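Local coordinates for LamCAT (Aquimarina, PDB 6JH5), which probably hydrolyses laminarin, a beta-1,3-linked glucan of marine algae, as a family 16 glycoside hydrolase, at residues A[171-175]-A[176-180]; A[180-184]-A[185-189]. One frame throughout, in Å; residues are numbered along the deposited sequence.

Contact 1: residues A[171-175]-A[176-180]; sequences WFVDG and NLYHE
Trp-171 and His-179 are joined through backbone and rings alike. Trp-171 N donates to His-179 O (2.9 Å), while Tyr-178 N returns a bond to Trp-171 O (3.1 Å); Val-173 and Asn-176 exchange two more bonds. The pairing slips by one residue between Trp-171 and Phe-172, a beta bulge that leaves Tyr-178 as the extra residue.

Three aromatic groups cluster here. His-179 lays CD2 over one face of the indole, 3.4 Å from Trp-171 CE3, with the planes oblique at 40°. Tyr-178, its CG lodged between the backbone N and the carbonyl carbon (chi1 70°), swings back across the strand and rests CZ 3.5 Å from Trp-171 CB. With an alanine at Trp-171 the face under His-179 CD2 is gone, which would probably leave a gap beside the imidazole and the Asp-118 carbonyl without its indole N-H, though the CB contact to Tyr-178 stays. Elsewhere Leu-177 CD1 lies over the face of the Phe-172 ring, 4.2 Å from its centroid and 22° off the normal, a CH-pi contact.

Water 1 bridges Tyr-178 OH (2.7 Å) and Phe-172 O. The carboxylate of Asp-174 bonds to His-158 and Ile-159. Asp-174 and Gly-175, both at positive phi, which glycine takes at little cost, are the central residues of the type I' turn of a tight beta hairpin in the jelly-roll sandwich of family 16.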
loop_
_atom_site.group_PDB
_atom_site.type_symbol
_atom_site.label_atom_id
_atom_site.label_comp_id
_atom_site.label_asym_id
_atom_site.label_seq_id
_atom_site.Cartn_x
_atom_site.Cartn_y
_atom_site.Cartn_z
ATOM N N TRP A 171 -5.939 -11.670 -5.082
ATOM C CA TRP A 171 -6.226 -10.690 -4.010
ATOM C C TRP A 171 -7.383 -11.182 -3.140
ATOM O O TRP A 171 -8.357 -11.635 -3.654
ATOM C CB TRP A 171 -6.615 -9.329 -4.583
ATOM C CG TRP A 171 -5.535 -8.466 -5.159
ATOM C CD1 TRP A 171 -4.989 -7.357 -4.589
ATOM C CD2 TRP A 171 -4.949 -8.563 -6.463
ATOM N NE1 TRP A 171 -4.081 -6.785 -5.425
ATOM C CE2 TRP A 171 -4.038 -7.502 -6.584
ATOM C CE3 TRP A 171 -5.081 -9.464 -7.520
ATOM C CZ2 TRP A 171 -3.295 -7.310 -7.737
ATOM C CZ3 TRP A 171 -4.352 -9.266 -8.662
ATOM C CH2 TRP A 171 -3.459 -8.207 -8.762
ATOM N N PHE A 172 -7.229 -11.043 -1.837
ATOM C CA PHE A 172 -8.310 -11.463 -0.937
ATOM C C PHE A 172 -8.504 -10.457 0.193
ATOM O O PHE A 172 -7.597 -9.757 0.535
ATOM C CB PHE A 172 -7.900 -12.738 -0.205
ATOM C CG PHE A 172 -7.388 -13.867 -1.057
ATOM C CD1 PHE A 172 -6.108 -13.857 -1.552
ATOM C CD2 PHE A 172 -8.176 -14.955 -1.336
ATOM C CE1 PHE A 172 -5.629 -14.897 -2.316
ATOM C CE2 PHE A 172 -7.700 -16.000 -2.098
ATOM C CZ PHE A 172 -6.425 -15.973 -2.578
ATOM N N VAL A 173 -9.730 -10.365 0.686
ATOM C CA VAL A 173 -10.005 -9.647 1.960
ATOM C C VAL A 173 -10.715 -10.645 2.869
ATOM O O VAL A 173 -11.636 -11.253 2.428
ATOM C CB VAL A 173 -10.818 -8.356 1.807
ATOM C CG1 VAL A 173 -11.034 -7.693 3.161
ATOM C CG2 VAL A 173 -10.148 -7.421 0.822
ATOM N N ASP A 174 -10.138 -10.904 4.034
ATOM C CA ASP A 174 -10.699 -11.881 5.006
ATOM C C ASP A 174 -10.818 -13.248 4.337
ATOM O O ASP A 174 -11.782 -13.950 4.582
ATOM C CB ASP A 174 -11.992 -11.371 5.616
ATOM C CG ASP A 174 -11.843 -10.018 6.281
ATOM O OD1 ASP A 174 -10.796 -9.765 6.847
ATOM O OD2 ASP A 174 -12.772 -9.268 6.196
ATOM N N GLY A 175 -9.881 -13.541 3.440
ATOM C CA GLY A 175 -9.810 -14.831 2.735
ATOM C C GLY A 175 -10.763 -14.937 1.563
ATOM O O GLY A 175 -10.813 -15.962 0.980
ATOM N N ASN A 176 -11.453 -13.862 1.248
ATOM C CA ASN A 176 -12.422 -13.868 0.131
ATOM C C ASN A 176 -11.713 -13.373 -1.138
ATOM O O ASN A 176 -11.287 -12.263 -1.159
ATOM C CB ASN A 176 -13.642 -13.021 0.464
ATOM C CG ASN A 176 -14.379 -13.537 1.678
ATOM O OD1 ASN A 176 -14.682 -12.788 2.584
ATOM N ND2 ASN A 176 -14.649 -14.811 1.691
ATOM N N LEU A 177 -11.636 -14.239 -2.143
ATOM C CA LEU A 177 -10.958 -13.900 -3.421
ATOM C C LEU A 177 -11.834 -12.916 -4.194
ATOM O O LEU A 177 -12.998 -13.172 -4.314
ATOM C CB LEU A 177 -10.777 -15.186 -4.224
ATOM C CG LEU A 177 -10.197 -15.020 -5.618
ATOM C CD1 LEU A 177 -8.781 -14.535 -5.515
ATOM C CD2 LEU A 177 -10.262 -16.330 -6.372
ATOM N N TYR A 178 -11.261 -11.804 -4.641
ATOM C CA TYR A 178 -12.053 -10.815 -5.413
ATOM C C TYR A 178 -11.328 -10.317 -6.671
ATOM O O TYR A 178 -11.950 -9.691 -7.458
ATOM C CB TYR A 178 -12.456 -9.649 -4.513
ATOM C CG TYR A 178 -11.300 -8.780 -4.117
ATOM C CD1 TYR A 178 -10.533 -9.107 -3.029
ATOM C CD2 TYR A 178 -10.949 -7.679 -4.863
ATOM C CE1 TYR A 178 -9.458 -8.336 -2.656
ATOM C CE2 TYR A 178 -9.884 -6.888 -4.496
ATOM C CZ TYR A 178 -9.125 -7.227 -3.400
ATOM O OH TYR A 178 -8.066 -6.471 -3.042
ATOM N N HIS A 179 -10.036 -10.586 -6.808
ATOM C CA HIS A 179 -9.305 -10.113 -8.007
ATOM C C HIS A 179 -8.188 -11.098 -8.324
ATOM O O HIS A 179 -7.711 -11.731 -7.433
ATOM C CB HIS A 179 -8.795 -8.676 -7.802
ATOM C CG HIS A 179 -8.196 -8.019 -8.999
ATOM N ND1 HIS A 179 -8.778 -8.051 -10.235
ATOM C CD2 HIS A 179 -7.086 -7.278 -9.142
ATOM C CE1 HIS A 179 -8.047 -7.370 -11.072
ATOM N NE2 HIS A 179 -7.015 -6.896 -10.442
ATOM N N GLU A 180 -7.871 -11.231 -9.589
ATOM C CA GLU A 180 -6.826 -12.181 -10.019
ATOM C C GLU A 180 -6.235 -11.662 -11.322
ATOM O O GLU A 180 -6.969 -11.151 -12.111
ATOM C CB GLU A 180 -7.422 -13.580 -10.193
ATOM C CG GLU A 180 -6.431 -14.620 -10.654
ATOM C CD GLU A 180 -6.988 -16.036 -10.648
ATOM O OE1 GLU A 180 -7.827 -16.305 -9.828
ATOM O OE2 GLU A 180 -6.551 -16.831 -11.446
HETATM O O HOH W 1 -6.872 -7.139 -0.692
#

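Contact 2: residues A[180-184]-A[185-189]; sequences EASIA and NGVNG
Gly-186 N reaches back to Ile-183 O (3.0 Å) and Val-187 N to Ala-184 O (3.1 Å), closing two overlapping beta turns, each with an N-H three residues beyond the carbonyl, in which Ala-184 keeps an ordinary negative phi while Asn-185 and Gly-186 take positive ones. In both bonds the donor stands well above the carbonyl plane, consistent with two successive tight turns. Asparagine and glycine are the residues that adopt such left-handed backbone values at least cost.

Ser-182 begins the bend. With OG set anti to the backbone N (chi1 179°), the hydroxyl lies beside its own carbonyl carbon and Ser-182 OG accepts from Ala-184 N (3.2 Å, nearly straight at 162°), an ST turn at the last residue of the strand. Val-187 CG1 lies alongside Ser-182 OG at 3.6 Å. Placed between the backbone N and the carbonyl carbon of its residue, Val-187 CG1 is also 3.5 Å from both Ser-182 O and Ala-184 O; the beta-branched side chain thus lies against two carbonyl oxygens on the surface of the bend. Ile-183 turns instead to the other side, onto Thr-190 and Phe-193.

Two waters complete the joint. One donates to Ser-182 O (2.6 Å) and Asn-188 OD1; the other donates to Ala-184 O and accepts from Asn-185 ND2 (3.1 Å). The contact is thus polar and largely made by main chain: Ser-182 O is met by water, Ile-183 O by Gly-186 N and His-194 NE2, and Ala-184 O by Val-187 N and water, while the valine methyl meets oxygen atoms rather than a hydrophobic partner.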
loop_
_atom_site.group_PDB
_atom_site.type_symbol
_atom_site.label_atom_id
_atom_site.label_comp_id
_atom_site.label_asym_id
_atom_site.label_seq_id
_atom_site.Cartn_x
_atom_site.Cartn_y
_atom_site.Cartn_z
ATOM N N GLU A 180 -7.871 -11.231 -9.589
ATOM C CA GLU A 180 -6.826 -12.181 -10.019
ATOM C C GLU A 180 -6.235 -11.662 -11.322
ATOM O O GLU A 180 -6.969 -11.151 -12.111
ATOM C CB GLU A 180 -7.422 -13.580 -10.193
ATOM C CG GLU A 180 -6.431 -14.620 -10.654
ATOM C CD GLU A 180 -6.988 -16.036 -10.648
ATOM O OE1 GLU A 180 -7.827 -16.305 -9.828
ATOM O OE2 GLU A 180 -6.551 -16.831 -11.446
ATOM N N ALA A 181 -4.931 -11.786 -11.465
ATOM C CA ALA A 181 -4.297 -11.348 -12.716
ATOM C C ALA A 181 -3.273 -12.402 -13.129
ATOM O O ALA A 181 -2.448 -12.742 -12.336
ATOM C CB ALA A 181 -3.636 -10.012 -12.514
ATOM N N SER A 182 -3.362 -12.852 -14.365
ATOM C CA SER A 182 -2.330 -13.788 -14.852
ATOM C C SER A 182 -1.053 -13.021 -15.206
ATOM O O SER A 182 -1.130 -11.961 -15.812
ATOM C CB SER A 182 -2.800 -14.574 -16.039
ATOM O OG SER A 182 -1.765 -15.423 -16.478
ATOM N N ILE A 183 0.067 -13.565 -14.743
ATOM C CA ILE A 183 1.405 -13.067 -15.141
ATOM C C ILE A 183 2.166 -14.224 -15.801
ATOM O O ILE A 183 3.328 -14.106 -16.001
ATOM C CB ILE A 183 2.165 -12.447 -13.958
ATOM C CG1 ILE A 183 2.418 -13.434 -12.824
ATOM C CG2 ILE A 183 1.453 -11.207 -13.443
ATOM C CD1 ILE A 183 3.356 -12.866 -11.788
ATOM N N ALA A 184 1.435 -15.262 -16.164
ATOM C CA ALA A 184 2.052 -16.487 -16.722
ATOM C C ALA A 184 2.762 -16.163 -18.029
ATOM O O ALA A 184 2.161 -15.590 -18.870
ATOM C CB ALA A 184 0.984 -17.504 -16.968
ATOM N N ASN A 185 4.055 -16.454 -18.088
ATOM C CA ASN A 185 4.871 -16.223 -19.308
ATOM C C ASN A 185 4.893 -14.733 -19.659
ATOM O O ASN A 185 5.129 -14.414 -20.794
ATOM C CB ASN A 185 4.362 -17.058 -20.481
ATOM C CG ASN A 185 4.315 -18.527 -20.132
ATOM O OD1 ASN A 185 5.263 -19.050 -19.583
ATOM N ND2 ASN A 185 3.199 -19.179 -20.391
ATOM N N GLY A 186 4.681 -13.872 -18.672
ATOM C CA GLY A 186 4.688 -12.428 -18.937
ATOM C C GLY A 186 3.586 -11.999 -19.887
ATOM O O GLY A 186 3.707 -10.958 -20.505
ATOM N N VAL A 187 2.447 -12.692 -19.835
ATOM C CA VAL A 187 1.265 -12.353 -20.688
ATOM C C VAL A 187 0.841 -10.909 -20.397
ATOM O O VAL A 187 0.982 -10.494 -19.299
ATOM C CB VAL A 187 0.075 -13.290 -20.419
ATOM C CG1 VAL A 187 -0.369 -13.186 -18.984
ATOM C CG2 VAL A 187 -1.091 -13.039 -21.366
ATOM N N ASN A 188 0.428 -10.184 -21.430
ATOM C CA ASN A 188 0.037 -8.758 -21.307
ATOM C C ASN A 188 1.229 -7.892 -20.858
ATOM O O ASN A 188 1.019 -6.853 -20.308
ATOM C CB ASN A 188 -1.180 -8.545 -20.403
ATOM C CG ASN A 188 -2.451 -9.192 -20.904
ATOM O OD1 ASN A 188 -3.114 -9.918 -20.184
ATOM N ND2 ASN A 188 -2.785 -8.921 -22.133
ATOM N N GLY A 189 2.437 -8.324 -21.165
ATOM C CA GLY A 189 3.620 -7.516 -20.827
ATOM C C GLY A 189 3.935 -7.466 -19.344
ATOM O O GLY A 189 4.500 -6.517 -18.943
HETATM O O HOH W 2 -2.603 -10.399 -17.250
HETATM O O HOH W 3 0.764 -17.310 -20.889
#

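How the contacts relate
Contacts 1 and 2 follow each other along strand 176-182 and share Glu-180, their centres about 18 Å apart. They meet where the indole of contact 1 packs on the next residue of the strand, Trp-171 CZ3 lying 3.8 Å from Ala-181 N. Contact 1 turns the chain into the hairpin and contact 2 ends that hairpin's second strand and starts the loop toward strand 197-205. Neither holds a ligand of the calcium, which Glu-11, Gly-49 and Asp-226 bind. Contact 1 does reach inward: Trp-171 NE1 donates to the backbone O of Asp-118, within a sequence that matches the ExDxxE signature of family 16 active sites, so it probably belongs to the surroundings of the catalytic strand.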